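Local coordinates for beta-lactamase OXA-2 (Salmonella typhimurium, PDB 1K38), which hydrolyses beta-lactam antibiotics such as oxacillin, opening the lactam ring to give a substituted beta-amino acid and so conferring antibiotic resistance, at residues P56-A61 with R170-L175; R97-W102 with A188-E193. One frame throughout, in Å; residues are numbered along the deposited sequence.

In the fold
The two contacts interleave along the chain, the segments coming in the order 56-61, 97-102, 170-175, 188-193, and their centres are 13 Å apart. Contact 1 joins two helices in the buried interior. Contact 2 lies at the catalytic centre itself, where the side chain of S99 is about 4 Å from that of S51, the predicted acyl-ester nucleophile. In contact 1 the side chain of T58 is about 10 Å from that of S51 and about 8 Å from that of K189. M96 links the two, since T58, L175 and K189 all touch it. Nearest atoms of the two contacts remain about 5 Å apart, so they are neighbours without touching.

Contact 1. Residues P56-A61 with R170-L175; sequences PHTLFA and RLVKDL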
loop_
_atom_site.group_PDB
_atom_site.type_symbol
_atom_site.label_atom_id
_atom_site.label_comp_id
_atom_site.label_asym_id
_atom_site.label_seq_id
_atom_site.Cartn_x
_atom_site.Cartn_y
_atom_site.Cartn_z
ATOM N N PRO A 56 13.297 8.090 -5.457
ATOM C CA PRO A 56 14.519 7.324 -5.725
ATOM C C PRO A 56 15.525 7.367 -4.573
ATOM O O PRO A 56 16.262 6.405 -4.354
ATOM C CB PRO A 56 15.068 7.970 -7.003
ATOM C CG PRO A 56 14.546 9.381 -6.926
ATOM C CD PRO A 56 13.129 9.163 -6.455
ATOM N N HIS A 57 15.543 8.468 -3.823
ATOM C CA HIS A 57 16.491 8.604 -2.717
ATOM C C HIS A 57 16.268 7.530 -1.653
ATOM O O HIS A 57 17.224 7.038 -1.049
ATOM C CB HIS A 57 16.386 10.002 -2.089
ATOM C CG HIS A 57 17.646 10.465 -1.419
ATOM N ND1 HIS A 57 17.764 11.705 -0.829
ATOM C CD2 HIS A 57 18.843 9.851 -1.244
ATOM C CE1 HIS A 57 18.978 11.837 -0.321
ATOM N NE2 HIS A 57 19.652 10.725 -0.558
ATOM N N THR A 58 15.012 7.159 -1.419
ATOM C CA THR A 58 14.722 6.126 -0.430
ATOM C C THR A 58 15.335 4.810 -0.908
ATOM O O THR A 58 15.846 4.028 -0.101
ATOM C CB THR A 58 13.202 5.946 -0.218
ATOM O OG1 THR A 58 12.635 7.179 0.248
ATOM C CG2 THR A 58 12.933 4.862 0.820
ATOM N N LEU A 59 15.283 4.564 -2.216
ATOM C CA LEU A 59 15.871 3.352 -2.780
ATOM C C LEU A 59 17.384 3.401 -2.550
ATOM O O LEU A 59 17.986 2.409 -2.142
ATOM C CB LEU A 59 15.575 3.247 -4.280
ATOM C CG LEU A 59 14.111 3.061 -4.693
ATOM C CD1 LEU A 59 13.988 3.178 -6.204
ATOM C CD2 LEU A 59 13.613 1.701 -4.216
ATOM N N PHE A 60 17.994 4.558 -2.808
ATOM C CA PHE A 60 19.437 4.720 -2.603
ATOM C C PHE A 60 19.800 4.390 -1.158
ATOM O O PHE A 60 20.740 3.639 -0.895
ATOM C CB PHE A 60 19.887 6.168 -2.854
ATOM C CG PHE A 60 19.762 6.637 -4.281
ATOM C CD1 PHE A 60 19.107 5.882 -5.252
ATOM C CD2 PHE A 60 20.288 7.876 -4.645
ATOM C CE1 PHE A 60 18.978 6.357 -6.560
ATOM C CE2 PHE A 60 20.165 8.357 -5.946
ATOM C CZ PHE A 60 19.510 7.599 -6.905
ATOM N N ALA A 61 19.055 4.984 -0.228
ATOM C CA ALA A 61 19.283 4.805 1.203
ATOM C C ALA A 61 19.120 3.362 1.671
ATOM O O ALA A 61 19.911 2.876 2.477
ATOM C CB ALA A 61 18.352 5.723 1.995
ATOM N N ARG A 170 9.210 -2.317 -3.557
ATOM C CA ARG A 170 7.878 -2.491 -2.987
ATOM C C ARG A 170 7.681 -1.608 -1.757
ATOM O O ARG A 170 6.615 -1.017 -1.575
ATOM C CB ARG A 170 7.628 -3.954 -2.622
ATOM C CG ARG A 170 7.580 -4.870 -3.827
ATOM C CD ARG A 170 6.933 -6.211 -3.499
ATOM N NE ARG A 170 6.982 -7.101 -4.656
ATOM C CZ ARG A 170 6.287 -6.928 -5.776
ATOM N NH1 ARG A 170 5.456 -5.896 -5.907
ATOM N NH2 ARG A 170 6.462 -7.763 -6.794
ATOM N N LEU A 171 8.702 -1.509 -0.911
ATOM C CA LEU A 171 8.594 -0.666 0.270
ATOM C C LEU A 171 8.363 0.786 -0.138
ATOM O O LEU A 171 7.516 1.469 0.442
ATOM C CB LEU A 171 9.857 -0.767 1.134
ATOM C CG LEU A 171 9.907 0.168 2.350
ATOM C CD1 LEU A 171 8.630 0.023 3.174
ATOM C CD2 LEU A 171 11.143 -0.154 3.199
ATOM N N VAL A 172 9.104 1.268 -1.132
ATOM C CA VAL A 172 8.923 2.648 -1.560
ATOM C C VAL A 172 7.516 2.867 -2.121
ATOM O O VAL A 172 6.890 3.883 -1.830
ATOM C CB VAL A 172 9.988 3.059 -2.605
ATOM C CG1 VAL A 172 9.652 4.430 -3.191
ATOM C CG2 VAL A 172 11.356 3.114 -1.944
ATOM N N LYS A 173 7.008 1.924 -2.911
ATOM C CA LYS A 173 5.660 2.085 -3.459
ATOM C C LYS A 173 4.621 2.089 -2.344
ATOM O O LYS A 173 3.573 2.728 -2.458
ATOM C CB LYS A 173 5.358 0.995 -4.496
ATOM C CG LYS A 173 6.063 1.256 -5.822
ATOM C CD LYS A 173 5.728 0.219 -6.890
ATOM C CE LYS A 173 6.424 -1.107 -6.630
ATOM N NZ LYS A 173 6.192 -2.086 -7.733
ATOM N N ASP A 174 4.908 1.386 -1.255
ATOM C CA ASP A 174 3.982 1.368 -0.138
ATOM C C ASP A 174 4.047 2.711 0.599
ATOM O O ASP A 174 3.021 3.266 0.985
ATOM C CB ASP A 174 4.303 0.223 0.817
ATOM C CG ASP A 174 3.110 -0.154 1.659
ATOM O OD1 ASP A 174 2.388 -1.126 1.308
ATOM O OD2 ASP A 174 2.879 0.555 2.651
ATOM N N LEU A 175 5.253 3.241 0.775
ATOM C CA LEU A 175 5.430 4.525 1.454
ATOM C C LEU A 175 4.715 5.657 0.705
ATOM O O LEU A 175 4.279 6.639 1.312
ATOM C CB LEU A 175 6.928 4.842 1.592
ATOM C CG LEU A 175 7.722 3.886 2.493
ATOM C CD1 LEU A 175 9.213 4.180 2.374
ATOM C CD2 LEU A 175 7.258 4.036 3.938
#
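V172 meets both T58 and L59 through a single methyl, CG2, the centre of this apolar contact. The short segments 56-61 and 170-175 are helical, their axes 9.7 Å apart at closest and their directions 140° apart, roughly antiparallel.

Followed outward, T58 divides its work by branch. Its CB already lies 3.8 Å from V172 CG2. CG2, placed anti to the backbone N by a chi1 of -60°, reaches on to V172 CG2 at 3.6 Å and to L175 CD1 at 4.1 Å. The same torsion sets OG1 beside the backbone N, where it hydrogen-bonds to the carbonyl O of the carboxylated lysine at position 54, one helical turn back, and to Y104 OH. Threonine suits the place because OG1, though buried, has these partners on its own side, while CG2 is a methyl for the facing helix.

L59 comes in at about a right angle to V172, and its CD2 stands 3.5 Å from V172 CG2. Beta-branched valine suits its place because a chi1 of 172° sets CG2 beside the backbone N, where T58 and L59 share it; T58 and V172 slide past each other in opposite directions. L175 crosses T58 obliquely and reaches that residue alone. No hydrogen bond crosses, as befits a wholly apolar join.

Helix 92-97 borders the contact, with M96 touching T58 and L175, and helix 101-111 packs on H57, F60 and A61. Helix 166-175 also faces the second subunit, where R170 forms a salt bridge with E70 of that chain, and it leads into the edge strand 177-181 of the central sheet.

Contact 2. Residues R97-W102 with A188-E193; sequences RNSTVW and AKTGWE. With FMT (formic acid), chain C.
S99 faces K189 and T190 from a turn of left-handed helical backbone (positive phi), the C-prime position of the Schellman motif that ends helix 92-97, and its CA is 7.8 Å from that of G191 on strand 184-192. The side chain of S99 points toward that strand, and K189 NZ donates a hydrogen bond of 2.7 Å to S99 OG. The lysine chain is long enough to bring its amine across, bending at chi2 (75°) and chi4 (71°), and the same NZ also bonds T190 O at 2.9 Å, tilted 26° from the carbonyl plane. Two oxygens, S99 OG and T190 O, thus hold the amine.

A formic acid molecule, probably from the crystallisation liquor, lies beside them. T190 OG1 donates to its O2 at 2.7 Å, and R228 NH1 also hydrogen-bonds the formic acid; S99 OG is near O2 as well, but that separation is too short to be trusted.

S99 to V101 and K189 to G191 are the Ser-X-Val and Lys-Thr-Gly motifs of class D enzymes. K189, T190 and G191 probably bind substrate, as in relatives, and T190 OG1 with R228 around a carboxylic acid is consistent with recognition of the beta-lactam carboxylate.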
loop_
_atom_site.group_PDB
_atom_site.type_symbol
_atom_site.label_atom_id
_atom_site.label_comp_id
_atom_site.label_asym_id
_atom_site.label_seq_id
_atom_site.Cartn_x
_atom_site.Cartn_y
_atom_site.Cartn_z
ATOM N N ARG A 97 5.788 11.190 3.869
ATOM C CA ARG A 97 4.501 11.880 3.948
ATOM C C ARG A 97 4.647 13.368 4.236
ATOM O O ARG A 97 3.881 14.188 3.719
ATOM C CB ARG A 97 3.630 11.250 5.037
ATOM C CG ARG A 97 3.005 9.911 4.662
ATOM C CD ARG A 97 2.236 9.313 5.833
ATOM N NE ARG A 97 1.427 8.159 5.437
ATOM C CZ ARG A 97 0.816 7.347 6.297
ATOM N NH1 ARG A 97 0.927 7.554 7.605
ATOM N NH2 ARG A 97 0.077 6.335 5.851
ATOM N N ASN A 98 5.632 13.717 5.058
ATOM C CA ASN A 98 5.848 15.112 5.440
ATOM C C ASN A 98 7.011 15.803 4.742
ATOM O O ASN A 98 7.334 16.946 5.074
ATOM C CB ASN A 98 6.061 15.202 6.954
ATOM C CG ASN A 98 4.857 14.735 7.739
ATOM O OD1 ASN A 98 3.804 15.371 7.717
ATOM N ND2 ASN A 98 5.004 13.617 8.440
ATOM N N SER A 99 7.637 15.128 3.782
ATOM C CA SER A 99 8.781 15.693 3.067
ATOM C C SER A 99 9.803 16.208 4.076
ATOM O O SER A 99 10.303 17.331 3.964
ATOM C CB SER A 99 8.335 16.836 2.152
ATOM O OG SER A 99 7.528 16.348 1.096
ATOM N N THR A 100 10.114 15.369 5.059
ATOM C CA THR A 100 11.068 15.728 6.102
ATOM C C THR A 100 12.477 15.651 5.544
ATOM O O THR A 100 13.150 14.621 5.614
ATOM C CB THR A 100 10.921 14.796 7.311
ATOM O OG1 THR A 100 9.544 14.757 7.709
ATOM C CG2 THR A 100 11.757 15.305 8.473
ATOM N N VAL A 101 12.921 16.772 4.989
ATOM C CA VAL A 101 14.230 16.862 4.372
ATOM C C VAL A 101 15.421 16.478 5.248
ATOM O O VAL A 101 16.340 15.810 4.767
ATOM C CB VAL A 101 14.467 18.282 3.809
ATOM C CG1 VAL A 101 15.800 18.339 3.072
ATOM C CG2 VAL A 101 13.318 18.670 2.878
ATOM N N TRP A 102 15.422 16.873 6.521
ATOM C CA TRP A 102 16.576 16.550 7.356
ATOM C C TRP A 102 16.884 15.063 7.461
ATOM O O TRP A 102 18.040 14.684 7.635
ATOM C CB TRP A 102 16.468 17.175 8.760
ATOM C CG TRP A 102 15.362 16.690 9.658
ATOM C CD1 TRP A 102 14.164 17.305 9.884
ATOM C CD2 TRP A 102 15.394 15.546 10.523
ATOM N NE1 TRP A 102 13.452 16.622 10.843
ATOM C CE2 TRP A 102 14.185 15.539 11.252
ATOM C CE3 TRP A 102 16.331 14.528 10.756
ATOM C CZ2 TRP A 102 13.886 14.553 12.202
ATOM C CZ3 TRP A 102 16.031 13.547 11.704
ATOM C CH2 TRP A 102 14.819 13.570 12.412
ATOM N N ALA A 188 1.650 8.645 -4.578
ATOM C CA ALA A 188 2.216 9.883 -5.093
ATOM C C ALA A 188 3.190 10.557 -4.144
ATOM O O ALA A 188 3.351 10.147 -2.996
ATOM C CB ALA A 188 1.087 10.839 -5.438
ATOM N N LYS A 189 3.838 11.604 -4.644
ATOM C CA LYS A 189 4.793 12.370 -3.854
ATOM C C LYS A 189 4.797 13.822 -4.309
ATOM O O LYS A 189 4.888 14.110 -5.503
ATOM C CB LYS A 189 6.204 11.797 -4.008
ATOM C CG LYS A 189 7.247 12.485 -3.129
ATOM C CD LYS A 189 7.106 12.048 -1.677
ATOM C CE LYS A 189 7.760 13.044 -0.730
ATOM N NZ LYS A 189 6.969 14.308 -0.655
ATOM N N THR A 190 4.695 14.734 -3.348
ATOM C CA THR A 190 4.724 16.155 -3.653
ATOM C C THR A 190 6.151 16.675 -3.575
ATOM O O THR A 190 7.042 16.026 -3.015
ATOM C CB THR A 190 3.902 16.964 -2.645
ATOM O OG1 THR A 190 4.357 16.658 -1.322
ATOM C CG2 THR A 190 2.431 16.645 -2.765
ATOM N N GLY A 191 6.356 17.854 -4.145
ATOM C CA GLY A 191 7.656 18.491 -4.110
ATOM C C GLY A 191 7.490 19.995 -4.208
ATOM O O GLY A 191 6.554 20.474 -4.853
ATOM N N TRP A 192 8.372 20.737 -3.541
ATOM C CA TRP A 192 8.360 22.199 -3.585
ATOM C C TRP A 192 9.713 22.730 -3.148
ATOM O O TRP A 192 10.206 22.376 -2.080
ATOM C CB TRP A 192 7.282 22.787 -2.668
ATOM C CG TRP A 192 7.199 24.289 -2.767
ATOM C CD1 TRP A 192 7.031 25.026 -3.906
ATOM C CD2 TRP A 192 7.264 25.235 -1.688
ATOM N NE1 TRP A 192 6.986 26.366 -3.607
ATOM C CE2 TRP A 192 7.126 26.523 -2.253
ATOM C CE3 TRP A 192 7.425 25.118 -0.300
ATOM C CZ2 TRP A 192 7.142 27.690 -1.477
ATOM C CZ3 TRP A 192 7.440 26.279 0.473
ATOM C CH2 TRP A 192 7.299 27.547 -0.120
ATOM N N GLU A 193 10.318 23.577 -3.973
ATOM C CA GLU A 193 11.607 24.142 -3.608
ATOM C C GLU A 193 11.571 25.663 -3.545
ATOM O O GLU A 193 12.610 26.316 -3.564
ATOM C CB GLU A 193 12.702 23.658 -4.567
ATOM C CG GLU A 193 12.332 23.645 -6.039
ATOM C CD GLU A 193 12.063 25.024 -6.590
ATOM O OE1 GLU A 193 11.040 25.626 -6.209
ATOM O OE2 GLU A 193 12.881 25.506 -7.402
HETATM C C FMT C . 6.660 19.486 -0.704
HETATM O O1 FMT C . 5.393 20.301 -0.839
HETATM O O2 FMT C . 6.368 18.065 -0.182
#